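HMG-CoA Lyase (Bacillus subtilis subsp. subtilis, PDB 1YDO) is of unknown function but belongs to the HMGL-like family and folds as a TIM barrel, a ring of parallel strands surrounded by helices. Local coordinates at residues 173-179 with 203-209; 98-104 with 139-145; 183-189 with 217-221. Residues are numbered along the deposited sequence.

Contact 1: 173-179 with 203-209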
ATOM      1  N   GLU A 173     -12.229   6.001 -23.575  1.00 38.33           N
ATOM      2  CA  GLU A 173     -11.819   5.315 -22.358  1.00 35.27           C
ATOM      3  C   GLU A 173     -12.674   5.729 -21.169  1.00 32.10           C
ATOM      4  O   GLU A 173     -12.906   6.905 -20.943  1.00 29.21           O
ATOM      5  CB  GLU A 173     -10.369   5.649 -22.066  1.00 35.11           C
ATOM      6  CG  GLU A 173      -9.722   4.735 -21.080  1.00 37.97           C
ATOM      7  CD  GLU A 173      -8.216   4.851 -21.126  1.00 40.19           C
ATOM      8  OE1 GLU A 173      -7.674   5.763 -20.475  1.00 41.51           O
ATOM      9  OE2 GLU A 173      -7.575   4.043 -21.834  1.00 41.57           O
ATOM     10  N   LEU A 174     -13.136   4.754 -20.404  1.00 30.24           N
ATOM     11  CA  LEU A 174     -13.950   5.061 -19.253  1.00 28.86           C
ATOM     12  C   LEU A 174     -13.123   4.787 -17.998  1.00 28.33           C
ATOM     13  O   LEU A 174     -12.845   3.640 -17.660  1.00 28.88           O
ATOM     14  CB  LEU A 174     -15.198   4.197 -19.269  1.00 29.30           C
ATOM     15  CG  LEU A 174     -16.435   4.715 -18.560  1.00 31.26           C
ATOM     16  CD1 LEU A 174     -17.470   3.606 -18.534  1.00 32.60           C
ATOM     17  CD2 LEU A 174     -16.109   5.139 -17.143  1.00 35.15           C
ATOM     18  N   SER A 175     -12.729   5.843 -17.297  1.00 27.80           N
ATOM     19  CA  SER A 175     -11.910   5.672 -16.106  1.00 26.58           C
ATOM     20  C   SER A 175     -12.770   5.579 -14.870  1.00 26.65           C
ATOM     21  O   SER A 175     -13.378   6.560 -14.455  1.00 26.15           O
ATOM     22  CB  SER A 175     -10.915   6.831 -15.987  1.00 25.09           C
ATOM     23  OG  SER A 175     -10.132   6.726 -14.827  1.00 26.41           O
ATOM     24  N   LEU A 176     -12.816   4.383 -14.287  1.00 29.64           N
ATOM     25  CA  LEU A 176     -13.599   4.119 -13.070  1.00 31.30           C
ATOM     26  C   LEU A 176     -12.781   4.490 -11.848  1.00 31.19           C
ATOM     27  O   LEU A 176     -11.632   4.094 -11.737  1.00 30.41           O
ATOM     28  CB  LEU A 176     -13.948   2.633 -12.988  1.00 31.62           C
ATOM     29  CG  LEU A 176     -14.467   2.045 -14.295  1.00 31.07           C
ATOM     30  CD1 LEU A 176     -14.596   0.554 -14.138  1.00 31.28           C
ATOM     31  CD2 LEU A 176     -15.790   2.682 -14.660  1.00 30.60           C
ATOM     32  N   GLY A 177     -13.374   5.222 -10.920  1.00 33.80           N
ATOM     33  CA  GLY A 177     -12.611   5.607  -9.761  1.00 37.52           C
ATOM     34  C   GLY A 177     -13.164   5.255  -8.397  1.00 40.12           C
ATOM     35  O   GLY A 177     -14.366   5.063  -8.202  1.00 38.31           O
ATOM     36  N   ASP A 178     -12.244   5.176  -7.439  1.00 42.93           N
ATOM     37  CA  ASP A 178     -12.559   4.877  -6.052  1.00 44.69           C
ATOM     38  C   ASP A 178     -12.448   6.189  -5.296  1.00 45.01           C
ATOM     39  O   ASP A 178     -11.428   6.487  -4.690  1.00 45.85           O
ATOM     40  CB  ASP A 178     -11.552   3.879  -5.484  1.00 46.18           C
ATOM     41  CG  ASP A 178     -11.894   3.454  -4.064  1.00 48.47           C
ATOM     42  OD1 ASP A 178     -11.053   2.791  -3.420  1.00 50.07           O
ATOM     43  OD2 ASP A 178     -13.009   3.780  -3.597  1.00 47.61           O
ATOM     44  N   THR A 179     -13.509   6.973  -5.339  1.00 45.89           N
ATOM     45  CA  THR A 179     -13.498   8.256  -4.679  1.00 47.50           C
ATOM     46  C   THR A 179     -13.196   8.176  -3.185  1.00 49.04           C
ATOM     47  O   THR A 179     -12.138   8.633  -2.736  1.00 49.73           O
ATOM     48  CB  THR A 179     -14.825   8.983  -4.900  1.00 46.94           C
ATOM     49  OG1 THR A 179     -15.072   9.076  -6.304  1.00 47.01           O
ATOM     50  CG2 THR A 179     -14.778  10.373  -4.314  1.00 46.32           C
ATOM     51  N   GLN A 203     -10.459  -0.427 -23.105  1.00 38.82           N
ATOM     52  CA  GLN A 203     -11.055   0.887 -22.970  1.00 39.40           C
ATOM     53  C   GLN A 203     -11.506   1.206 -21.546  1.00 38.47           C
ATOM     54  O   GLN A 203     -12.364   2.062 -21.330  1.00 38.11           O
ATOM     55  CB  GLN A 203     -12.221   1.028 -23.952  1.00 40.96           C
ATOM     56  CG  GLN A 203     -11.783   1.101 -25.396  1.00 41.90           C
ATOM     57  CD  GLN A 203     -12.945   1.063 -26.364  1.00 43.16           C
ATOM     58  OE1 GLN A 203     -13.872   1.876 -26.285  1.00 43.31           O
ATOM     59  NE2 GLN A 203     -12.903   0.110 -27.289  1.00 43.60           N
ATOM     60  N   ILE A 204     -10.915   0.530 -20.572  1.00 36.72           N
ATOM     61  CA  ILE A 204     -11.265   0.777 -19.186  1.00 36.41           C
ATOM     62  C   ILE A 204     -10.037   1.057 -18.327  1.00 36.86           C
ATOM     63  O   ILE A 204      -9.095   0.265 -18.291  1.00 37.09           O
ATOM     64  CB  ILE A 204     -12.044  -0.409 -18.602  1.00 36.59           C
ATOM     65  CG1 ILE A 204     -13.435  -0.451 -19.217  1.00 38.21           C
ATOM     66  CG2 ILE A 204     -12.140  -0.280 -17.104  1.00 35.56           C
ATOM     67  CD1 ILE A 204     -14.221  -1.698 -18.871  1.00 40.74           C
ATOM     68  N   ALA A 205     -10.052   2.198 -17.642  1.00 37.22           N
ATOM     69  CA  ALA A 205      -8.947   2.589 -16.781  1.00 35.84           C
ATOM     70  C   ALA A 205      -9.403   2.622 -15.330  1.00 35.78           C
ATOM     71  O   ALA A 205     -10.601   2.696 -15.043  1.00 35.08           O
ATOM     72  CB  ALA A 205      -8.437   3.938 -17.190  1.00 35.83           C
ATOM     73  N   LEU A 206      -8.434   2.571 -14.422  1.00 34.70           N
ATOM     74  CA  LEU A 206      -8.742   2.599 -13.012  1.00 34.84           C
ATOM     75  C   LEU A 206      -8.040   3.719 -12.256  1.00 35.60           C
ATOM     76  O   LEU A 206      -6.843   3.934 -12.408  1.00 35.62           O
ATOM     77  CB  LEU A 206      -8.417   1.254 -12.374  1.00 32.17           C
ATOM     78  CG  LEU A 206      -9.416   0.164 -12.713  1.00 31.74           C
ATOM     79  CD1 LEU A 206      -8.980  -1.120 -12.035  1.00 33.82           C
ATOM     80  CD2 LEU A 206     -10.813   0.550 -12.265  1.00 30.69           C
ATOM     81  N   HIS A 207      -8.810   4.438 -11.448  1.00 37.09           N
ATOM     82  CA  HIS A 207      -8.286   5.523 -10.657  1.00 40.08           C
ATOM     83  C   HIS A 207      -8.530   5.161  -9.192  1.00 40.47           C
ATOM     84  O   HIS A 207      -9.610   5.404  -8.671  1.00 40.72           O
ATOM     85  CB  HIS A 207      -9.016   6.814 -11.009  1.00 42.76           C
ATOM     86  CG  HIS A 207      -8.353   8.056 -10.467  1.00 47.80           C
ATOM     87  ND1 HIS A 207      -8.844   9.320 -10.698  1.00 49.39           N
ATOM     88  CD2 HIS A 207      -7.233   8.217  -9.719  1.00 50.57           C
ATOM     89  CE1 HIS A 207      -8.055  10.216 -10.115  1.00 50.33           C
ATOM     90  NE2 HIS A 207      -7.073   9.575  -9.515  1.00 50.99           N
ATOM     91  N   PHE A 208      -7.542   4.557  -8.540  1.00 40.29           N
ATOM     92  CA  PHE A 208      -7.682   4.188  -7.143  1.00 41.30           C
ATOM     93  C   PHE A 208      -7.133   5.242  -6.179  1.00 43.96           C
ATOM     94  O   PHE A 208      -6.167   5.952  -6.483  1.00 45.28           O
ATOM     95  CB  PHE A 208      -6.968   2.868  -6.874  1.00 39.21           C
ATOM     96  CG  PHE A 208      -7.645   1.683  -7.483  1.00 37.31           C
ATOM     97  CD1 PHE A 208      -8.954   1.352  -7.132  1.00 35.94           C
ATOM     98  CD2 PHE A 208      -6.980   0.901  -8.422  1.00 36.21           C
ATOM     99  CE1 PHE A 208      -9.595   0.260  -7.710  1.00 34.05           C
ATOM    100  CE2 PHE A 208      -7.603  -0.192  -9.008  1.00 35.41           C
ATOM    101  CZ  PHE A 208      -8.918  -0.516  -8.651  1.00 35.36           C
ATOM    102  N   HIS A 209      -7.752   5.336  -5.006  1.00 45.15           N
ATOM    103  CA  HIS A 209      -7.311   6.264  -3.962  1.00 45.49           C
ATOM    104  C   HIS A 209      -6.854   5.413  -2.779  1.00 44.85           C
ATOM    105  O   HIS A 209      -7.664   4.694  -2.202  1.00 45.03           O
ATOM    106  CB  HIS A 209      -8.471   7.173  -3.531  1.00 46.03           C
ATOM    107  CG  HIS A 209      -8.685   8.352  -4.429  1.00 47.37           C
ATOM    108  ND1 HIS A 209      -9.740   9.216  -4.280  1.00 48.80           N
ATOM    109  CD2 HIS A 209      -7.968   8.802  -5.490  1.00 48.22           C
ATOM    110  CE1 HIS A 209      -9.674  10.155  -5.215  1.00 49.85           C
ATOM    111  NE2 HIS A 209      -8.610   9.923  -5.958  1.00 48.63           N
TER
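Leu176 lies against two side chains of the next strand: its CD1 is 3.9 Å from CG2 of Ile204, and its CB is 3.8 Å from CD2 of Leu206. The two strands, 174-177 and 204-207, are neighbouring staves of the TIM barrel, joined through helix 185-196 in a beta-alpha-beta unit. Their short axes approach to 4.5 Å at 30°, the twist of a parallel sheet closing on itself. Leu174 and Leu176 each bond to residues on both sides of their register partner: Leu174 N donates to Gln203 O (2.9 Å) while its O accepts from Ala205 N (3.1 Å), and Leu176 N donates to Ala205 O (2.9 Å) while its O accepts from His207 N (2.9 Å).

The face of Leu174, Leu176, Ile204 and Leu206 is aliphatic because it meets the helical layer; Leu206 touches Ala222 of helix 215-225. The opposite face, holding Ser175, Ala205 and His207, looks into the barrel and is largely polar. There Ser175 OG bonds to Asp231 and His207 NE2 to Asn249, while Glu173 forms a salt bridge with Lys10. The small Ala205 leaves room for the Glu173 carboxylate, whose OE1 sits 3.8 Å from Ala205 CB.

Beyond the strands the pairing continues: Asp178 N donates to His207 O at 2.9 Å, and Asp178 CB touches the edge of the Phe208 ring, whose hydrophobic bulk goes to helix 215-225. Histidine suits the last position because its ring nitrogen can replace a backbone donor: His209 ND1 gives its proton to Thr179 O at 2.9 Å.

Contact 2: 98-104 with 139-145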
ATOM      1  N   ALA A  98      -9.734  15.699 -23.947  1.00 39.15           N
ATOM      2  CA  ALA A  98     -10.633  16.278 -22.980  1.00 38.21           C
ATOM      3  C   ALA A  98     -11.222  15.168 -22.136  1.00 37.20           C
ATOM      4  O   ALA A  98     -11.604  14.131 -22.658  1.00 38.11           O
ATOM      5  CB  ALA A  98     -11.735  17.026 -23.698  1.00 38.47           C
ATOM      6  N   CYS A  99     -11.303  15.373 -20.831  1.00 37.96           N
ATOM      7  CA  CYS A  99     -11.862  14.338 -19.972  1.00 38.79           C
ATOM      8  C   CYS A  99     -13.135  14.805 -19.315  1.00 37.75           C
ATOM      9  O   CYS A  99     -13.096  15.650 -18.426  1.00 38.50           O
ATOM     10  CB  CYS A  99     -10.870  13.977 -18.872  1.00 40.27           C
ATOM     11  SG  CYS A  99      -9.158  13.765 -19.406  1.00 44.46           S
ATOM     12  N   VAL A 100     -14.266  14.275 -19.736  1.00 36.72           N
ATOM     13  CA  VAL A 100     -15.494  14.676 -19.085  1.00 39.14           C
ATOM     14  C   VAL A 100     -15.611  13.898 -17.774  1.00 40.66           C
ATOM     15  O   VAL A 100     -14.803  13.005 -17.507  1.00 41.37           O
ATOM     16  CB  VAL A 100     -16.704  14.376 -19.954  1.00 40.00           C
ATOM     17  CG1 VAL A 100     -16.684  15.287 -21.168  1.00 39.76           C
ATOM     18  CG2 VAL A 100     -16.697  12.905 -20.363  1.00 37.38           C
ATOM     19  N   PHE A 101     -16.604  14.226 -16.955  1.00 41.38           N
ATOM     20  CA  PHE A 101     -16.764  13.533 -15.693  1.00 42.55           C
ATOM     21  C   PHE A 101     -18.156  13.639 -15.124  1.00 44.82           C
ATOM     22  O   PHE A 101     -18.924  14.537 -15.467  1.00 44.38           O
ATOM     23  CB  PHE A 101     -15.791  14.073 -14.647  1.00 40.58           C
ATOM     24  CG  PHE A 101     -15.903  15.547 -14.421  1.00 39.80           C
ATOM     25  CD1 PHE A 101     -15.296  16.440 -15.299  1.00 41.33           C
ATOM     26  CD2 PHE A 101     -16.643  16.052 -13.358  1.00 39.54           C
ATOM     27  CE1 PHE A 101     -15.428  17.822 -15.128  1.00 40.92           C
ATOM     28  CE2 PHE A 101     -16.785  17.435 -13.175  1.00 38.98           C
ATOM     29  CZ  PHE A 101     -16.177  18.318 -14.061  1.00 39.25           C
HETATM   30  N   MSE A 102     -18.470  12.700 -14.239  1.00 47.74           N
HETATM   31  CA  MSE A 102     -19.753  12.658 -13.556  1.00 49.56           C
HETATM   32  C   MSE A 102     -19.694  11.570 -12.509  1.00 49.22           C
HETATM   33  O   MSE A 102     -18.767  10.768 -12.486  1.00 48.93           O
HETATM   34  CB  MSE A 102     -20.882  12.368 -14.543  1.00 52.48           C
HETATM   35  CG  MSE A 102     -20.899  10.955 -15.073  1.00 56.90           C
HETATM   36 SE   MSE A 102     -22.468  10.633 -16.156  1.00 64.17          SE
HETATM   37  CE  MSE A 102     -23.768  10.403 -14.719  1.00 60.67           C
ATOM     38  N   SER A 103     -20.690  11.542 -11.639  1.00 49.36           N
ATOM     39  CA  SER A 103     -20.723  10.537 -10.599  1.00 48.73           C
ATOM     40  C   SER A 103     -21.762   9.451 -10.871  1.00 48.92           C
ATOM     41  O   SER A 103     -22.812   9.707 -11.469  1.00 49.03           O
ATOM     42  CB  SER A 103     -21.001  11.202  -9.252  1.00 48.26           C
ATOM     43  OG  SER A 103     -21.075  10.237  -8.211  1.00 47.23           O
ATOM     44  N   ALA A 104     -21.447   8.233 -10.442  1.00 49.15           N
ATOM     45  CA  ALA A 104     -22.350   7.100 -10.604  1.00 49.29           C
ATOM     46  C   ALA A 104     -23.487   7.271  -9.596  1.00 49.90           C
ATOM     47  O   ALA A 104     -24.642   6.949  -9.877  1.00 48.13           O
ATOM     48  CB  ALA A 104     -21.603   5.803 -10.339  1.00 49.23           C
ATOM     49  N   ARG A 139     -12.213  11.221 -23.027  1.00 40.48           N
ATOM     50  CA  ARG A 139     -12.102  10.242 -21.964  1.00 38.94           C
ATOM     51  C   ARG A 139     -13.102  10.612 -20.883  1.00 38.56           C
ATOM     52  O   ARG A 139     -13.259  11.790 -20.572  1.00 38.45           O
ATOM     53  CB  ARG A 139     -10.697  10.282 -21.391  1.00 37.87           C
ATOM     54  CG  ARG A 139     -10.432   9.240 -20.354  1.00 35.40           C
ATOM     55  CD  ARG A 139      -9.250   9.651 -19.523  1.00 34.37           C
ATOM     56  NE  ARG A 139      -8.725   8.536 -18.758  1.00 35.15           N
ATOM     57  CZ  ARG A 139      -7.887   8.663 -17.744  1.00 35.11           C
ATOM     58  NH1 ARG A 139      -7.491   9.873 -17.371  1.00 34.25           N
ATOM     59  NH2 ARG A 139      -7.441   7.576 -17.129  1.00 34.75           N
ATOM     60  N   ALA A 140     -13.765   9.610 -20.311  1.00 39.22           N
ATOM     61  CA  ALA A 140     -14.756   9.841 -19.267  1.00 39.85           C
ATOM     62  C   ALA A 140     -14.246   9.402 -17.893  1.00 41.15           C
ATOM     63  O   ALA A 140     -13.551   8.394 -17.757  1.00 40.94           O
ATOM     64  CB  ALA A 140     -16.060   9.111 -19.606  1.00 39.62           C
ATOM     65  N   TYR A 141     -14.620  10.175 -16.881  1.00 41.25           N
ATOM     66  CA  TYR A 141     -14.227   9.926 -15.510  1.00 41.55           C
ATOM     67  C   TYR A 141     -15.454   9.606 -14.684  1.00 39.88           C
ATOM     68  O   TYR A 141     -16.099  10.512 -14.167  1.00 40.89           O
ATOM     69  CB  TYR A 141     -13.576  11.178 -14.940  1.00 45.52           C
ATOM     70  CG  TYR A 141     -12.103  11.054 -14.687  1.00 48.56           C
ATOM     71  CD1 TYR A 141     -11.621  10.114 -13.786  1.00 49.75           C
ATOM     72  CD2 TYR A 141     -11.187  11.886 -15.340  1.00 49.90           C
ATOM     73  CE1 TYR A 141     -10.276   9.997 -13.539  1.00 51.44           C
ATOM     74  CE2 TYR A 141      -9.828  11.780 -15.097  1.00 50.21           C
ATOM     75  CZ  TYR A 141      -9.384  10.831 -14.195  1.00 51.73           C
ATOM     76  OH  TYR A 141      -8.049  10.699 -13.930  1.00 55.66           O
ATOM     77  N   LEU A 142     -15.793   8.333 -14.558  1.00 37.53           N
ATOM     78  CA  LEU A 142     -16.957   7.967 -13.763  1.00 35.25           C
ATOM     79  C   LEU A 142     -16.487   7.807 -12.315  1.00 34.33           C
ATOM     80  O   LEU A 142     -15.641   6.969 -12.020  1.00 35.05           O
ATOM     81  CB  LEU A 142     -17.530   6.657 -14.285  1.00 35.12           C
ATOM     82  CG  LEU A 142     -19.041   6.503 -14.182  1.00 36.33           C
ATOM     83  CD1 LEU A 142     -19.419   5.088 -14.585  1.00 37.13           C
ATOM     84  CD2 LEU A 142     -19.509   6.794 -12.773  1.00 36.59           C
ATOM     85  N   SER A 143     -17.023   8.605 -11.403  1.00 32.73           N
ATOM     86  CA  SER A 143     -16.579   8.501 -10.031  1.00 32.58           C
ATOM     87  C   SER A 143     -17.576   7.786  -9.152  1.00 34.98           C
ATOM     88  O   SER A 143     -18.683   7.468  -9.581  1.00 35.33           O
ATOM     89  CB  SER A 143     -16.287   9.878  -9.447  1.00 32.13           C
ATOM     90  OG  SER A 143     -17.447  10.669  -9.425  1.00 32.14           O
ATOM     91  N   THR A 144     -17.146   7.527  -7.918  1.00 37.20           N
ATOM     92  CA  THR A 144     -17.930   6.848  -6.898  1.00 39.19           C
ATOM     93  C   THR A 144     -18.478   5.495  -7.371  1.00 40.18           C
ATOM     94  O   THR A 144     -19.585   5.103  -7.004  1.00 40.85           O
ATOM     95  CB  THR A 144     -19.069   7.778  -6.395  1.00 40.18           C
ATOM     96  OG1 THR A 144     -19.619   7.252  -5.185  1.00 43.32           O
ATOM     97  CG2 THR A 144     -20.164   7.900  -7.419  1.00 39.92           C
ATOM     98  N   VAL A 145     -17.686   4.768  -8.164  1.00 40.53           N
ATOM     99  CA  VAL A 145     -18.116   3.471  -8.671  1.00 41.14           C
ATOM    100  C   VAL A 145     -17.926   2.353  -7.652  1.00 41.56           C
ATOM    101  O   VAL A 145     -18.553   1.303  -7.757  1.00 41.36           O
ATOM    102  CB  VAL A 145     -17.371   3.089  -9.972  1.00 41.01           C
ATOM    103  CG1 VAL A 145     -17.546   4.173 -11.003  1.00 40.55           C
ATOM    104  CG2 VAL A 145     -15.915   2.865  -9.700  1.00 42.65           C
TER
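Strands 98-103 and 139-143 are adjacent parallel staves of the TIM barrel; strand geometry sends Cys99, Phe101, Arg139 and Tyr141 to the interior and Val100, Met102, Ala140 and Leu142 to the helices outside, and the rotamers then set where each side chain ends. Arg139, trans from chi1 to chi3, reaches along the interior to a salt bridge with Asp231. Tyr141 has an unusual chi1 of -111°, which lays its ring edge near Cys99, with CD2 4.1 Å from Cys99 CB. Phe101 meets it only near the backbone (CB to Tyr141 CB, 3.7 Å), because the p rotamer swings the phenyl ring away.

On the outer face, Val100 CG2 packs on Ala140 CB at 3.9 Å, and selenomethionine Met102, also p, turns its flexible chain to Leu124 of helix 117-133. Backbone bonds bind the pair, among them Ser143 N to Met102 O at 3.0 Å. Past the strands, Thr144 adopts a left-handed backbone conformation (54/37), breaking the extended path. Leu142, its chi1 off-well at -147°, bends to the small Ala104, bringing CD2 within 3.4 Å of Ala104 CB.

Contact 3: 183-189 with 217-221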
ATOM      1  N   ALA A 183     -12.276   0.502  -1.522  1.00 43.13           N
ATOM      2  CA  ALA A 183     -12.403  -0.647  -2.414  1.00 39.18           C
ATOM      3  C   ALA A 183     -11.386  -1.687  -1.985  1.00 37.67           C
ATOM      4  O   ALA A 183     -10.293  -1.342  -1.548  1.00 36.61           O
ATOM      5  CB  ALA A 183     -12.142  -0.230  -3.852  1.00 37.00           C
ATOM      6  N   ASN A 184     -11.754  -2.956  -2.097  1.00 36.75           N
ATOM      7  CA  ASN A 184     -10.860  -4.046  -1.732  1.00 35.75           C
ATOM      8  C   ASN A 184     -10.720  -4.968  -2.935  1.00 35.93           C
ATOM      9  O   ASN A 184     -11.590  -4.996  -3.807  1.00 36.03           O
ATOM     10  CB  ASN A 184     -11.422  -4.847  -0.563  1.00 33.95           C
ATOM     11  CG  ASN A 184     -12.822  -5.293  -0.812  1.00 32.48           C
ATOM     12  OD1 ASN A 184     -13.765  -4.591  -0.465  1.00 33.94           O
ATOM     13  ND2 ASN A 184     -12.977  -6.452  -1.444  1.00 29.51           N
ATOM     14  N   PRO A 185      -9.624  -5.740  -2.989  1.00 34.90           N
ATOM     15  CA  PRO A 185      -9.347  -6.669  -4.085  1.00 35.59           C
ATOM     16  C   PRO A 185     -10.512  -7.572  -4.398  1.00 35.72           C
ATOM     17  O   PRO A 185     -10.655  -8.064  -5.510  1.00 36.85           O
ATOM     18  CB  PRO A 185      -8.136  -7.446  -3.583  1.00 35.83           C
ATOM     19  CG  PRO A 185      -7.435  -6.434  -2.724  1.00 35.87           C
ATOM     20  CD  PRO A 185      -8.575  -5.820  -1.961  1.00 34.51           C
ATOM     21  N   ALA A 186     -11.357  -7.798  -3.412  1.00 37.93           N
ATOM     22  CA  ALA A 186     -12.498  -8.665  -3.648  1.00 40.31           C
ATOM     23  C   ALA A 186     -13.560  -7.896  -4.423  1.00 41.45           C
ATOM     24  O   ALA A 186     -14.157  -8.423  -5.354  1.00 43.98           O
ATOM     25  CB  ALA A 186     -13.065  -9.160  -2.330  1.00 40.41           C
ATOM     26  N   GLN A 187     -13.779  -6.646  -4.037  1.00 41.23           N
ATOM     27  CA  GLN A 187     -14.768  -5.805  -4.685  1.00 41.46           C
ATOM     28  C   GLN A 187     -14.367  -5.461  -6.115  1.00 41.28           C
ATOM     29  O   GLN A 187     -15.186  -5.488  -7.035  1.00 42.21           O
ATOM     30  CB  GLN A 187     -14.940  -4.523  -3.881  1.00 42.48           C
ATOM     31  CG  GLN A 187     -16.255  -3.810  -4.089  1.00 44.43           C
ATOM     32  CD  GLN A 187     -16.271  -2.443  -3.423  1.00 46.66           C
ATOM     33  OE1 GLN A 187     -15.766  -2.278  -2.308  1.00 47.05           O
ATOM     34  NE2 GLN A 187     -16.861  -1.453  -4.100  1.00 48.98           N
ATOM     35  N   VAL A 188     -13.103  -5.126  -6.309  1.00 40.59           N
ATOM     36  CA  VAL A 188     -12.649  -4.776  -7.651  1.00 41.56           C
ATOM     37  C   VAL A 188     -12.728  -5.982  -8.581  1.00 41.76           C
ATOM     38  O   VAL A 188     -12.767  -5.842  -9.807  1.00 42.20           O
ATOM     39  CB  VAL A 188     -11.179  -4.234  -7.664  1.00 40.00           C
ATOM     40  CG1 VAL A 188     -11.039  -3.106  -6.675  1.00 38.25           C
ATOM     41  CG2 VAL A 188     -10.194  -5.347  -7.357  1.00 39.27           C
ATOM     42  N   GLU A 189     -12.755  -7.168  -8.001  1.00 40.90           N
ATOM     43  CA  GLU A 189     -12.814  -8.360  -8.819  1.00 42.00           C
ATOM     44  C   GLU A 189     -14.225  -8.626  -9.298  1.00 40.59           C
ATOM     45  O   GLU A 189     -14.438  -8.901 -10.471  1.00 40.14           O
ATOM     46  CB  GLU A 189     -12.295  -9.553  -8.031  1.00 45.18           C
ATOM     47  CG  GLU A 189     -12.009 -10.777  -8.864  1.00 50.09           C
ATOM     48  CD  GLU A 189     -11.546 -11.938  -8.003  1.00 54.13           C
ATOM     49  OE1 GLU A 189     -10.554 -11.778  -7.248  1.00 55.49           O
ATOM     50  OE2 GLU A 189     -12.181 -13.011  -8.081  1.00 56.79           O
ATOM     51  N   ALA A 217      -2.874  -2.844  -3.935  1.00 21.46           N
ATOM     52  CA  ALA A 217      -3.486  -4.156  -3.752  1.00 21.63           C
ATOM     53  C   ALA A 217      -4.610  -4.326  -4.753  1.00 22.06           C
ATOM     54  O   ALA A 217      -4.716  -5.342  -5.430  1.00 23.45           O
ATOM     55  CB  ALA A 217      -4.026  -4.283  -2.352  1.00 23.02           C
ATOM     56  N   ASN A 218      -5.462  -3.327  -4.836  1.00 23.56           N
ATOM     57  CA  ASN A 218      -6.545  -3.386  -5.789  1.00 25.66           C
ATOM     58  C   ASN A 218      -5.971  -3.420  -7.190  1.00 27.86           C
ATOM     59  O   ASN A 218      -6.521  -4.042  -8.087  1.00 29.45           O
ATOM     60  CB  ASN A 218      -7.469  -2.176  -5.634  1.00 24.64           C
ATOM     61  CG  ASN A 218      -8.140  -2.132  -4.276  1.00 23.72           C
ATOM     62  OD1 ASN A 218      -8.563  -3.162  -3.754  1.00 22.97           O
ATOM     63  ND2 ASN A 218      -8.249  -0.942  -3.704  1.00 21.46           N
HETATM   64  N   MSE A 219      -4.846  -2.763  -7.387  1.00 31.56           N
HETATM   65  CA  MSE A 219      -4.253  -2.739  -8.709  1.00 34.45           C
HETATM   66  C   MSE A 219      -3.836  -4.124  -9.170  1.00 32.87           C
HETATM   67  O   MSE A 219      -3.994  -4.466 -10.339  1.00 31.23           O
HETATM   68  CB  MSE A 219      -3.054  -1.840  -8.701  1.00 41.59           C
HETATM   69  CG  MSE A 219      -2.737  -1.324 -10.041  1.00 51.22           C
HETATM   70 SE   MSE A 219      -1.677   0.214  -9.733  1.00 69.83          SE
HETATM   71  CE  MSE A 219      -2.995   1.366  -8.858  1.00 59.63           C
ATOM     72  N   VAL A 220      -3.293  -4.914  -8.251  1.00 31.72           N
ATOM     73  CA  VAL A 220      -2.869  -6.251  -8.600  1.00 32.76           C
ATOM     74  C   VAL A 220      -4.062  -7.048  -9.093  1.00 32.61           C
ATOM     75  O   VAL A 220      -3.993  -7.692 -10.137  1.00 34.03           O
ATOM     76  CB  VAL A 220      -2.230  -6.968  -7.406  1.00 32.98           C
ATOM     77  CG1 VAL A 220      -2.025  -8.441  -7.738  1.00 34.07           C
ATOM     78  CG2 VAL A 220      -0.899  -6.317  -7.070  1.00 31.97           C
ATOM     79  N   THR A 221      -5.157  -7.000  -8.342  1.00 31.44           N
ATOM     80  CA  THR A 221      -6.373  -7.711  -8.733  1.00 30.02           C
ATOM     81  C   THR A 221      -6.791  -7.272 -10.140  1.00 28.76           C
ATOM     82  O   THR A 221      -7.126  -8.099 -10.979  1.00 28.84           O
ATOM     83  CB  THR A 221      -7.516  -7.418  -7.754  1.00 30.48           C
ATOM     84  OG1 THR A 221      -7.128  -7.834  -6.444  1.00 32.48           O
ATOM     85  CG2 THR A 221      -8.776  -8.167  -8.159  1.00 28.67           C
TER
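Ala217 opens the contact with a modest touch: its CB lies 4.0 Å from CG of Pro185, and the short methyl lets the proline ring settle close to the helix. Next comes Asn218, the one polar link between the segments. Its CA-to-CB bond points sideways, but the amide reaches across, and ND2 donates to Ala183 O at 3.0 Å. That carbonyl also accepts from Thr214 OG1. The amide oxygen meets atoms that offer it no proton: Asn218 OD1 is 2.9 Å from Pro185 N, a tertiary amide nitrogen with no hydrogen, and 3.8 Å from Val188 CG1. Proline is well placed here, near the start of helix 185-196, where no earlier turn requires an N-H; the first turn is recorded in the bond from Val188 N to Asn184 O at 2.9 Å.

These are two successive outer helices of the TIM barrel, 185-196 and 215-225, which follow neighbouring strands and so run roughly alongside each other: the short axes stand 8.5 Å apart at 36°.

Selenomethionine Met219 turns away from the partner helix, and its long apolar chain packs on Phe208, in the loop just after strand 204-207. Val220 points sideways and meets Pro185 of the second subunit, a greasy residue suited to an interface between chains. Thr221 then faces the first helix, its branched but compact side chain filling the space beside Pro185, Val188 and Glu189. Thr221 CG2 is tight against Val188 CG2 at 3.3 Å and lies 3.8 Å from Glu189 CB, while Thr221 OG1 sits 3.1 Å from Pro185 CB.

How the contacts relate
Contacts 1 and 2 belong to the barrel wall, with centres about 7 and 9 Å from the centre of the chain; contact 3, about 17 Å out, lies in the helical layer, buried partly by the second subunit. Strands 137-143 and 174-177 are neighbours, so contacts 1 and 2 form one continuous sheet, stitched where Ala140 probably bonds to Glu173 and Ser175. Regular backbone ladders hold both, whereas contact 3 relies on side-chain packing and a single hydrogen bond. Contact 3 takes one helix, 185-196, from the beta-alpha-beta unit whose strands form contact 1, and sets it against the next helix, 215-225; Phe208 bridges them by packing on Val188 and Asn218. Contacts 2 and 3 do not touch.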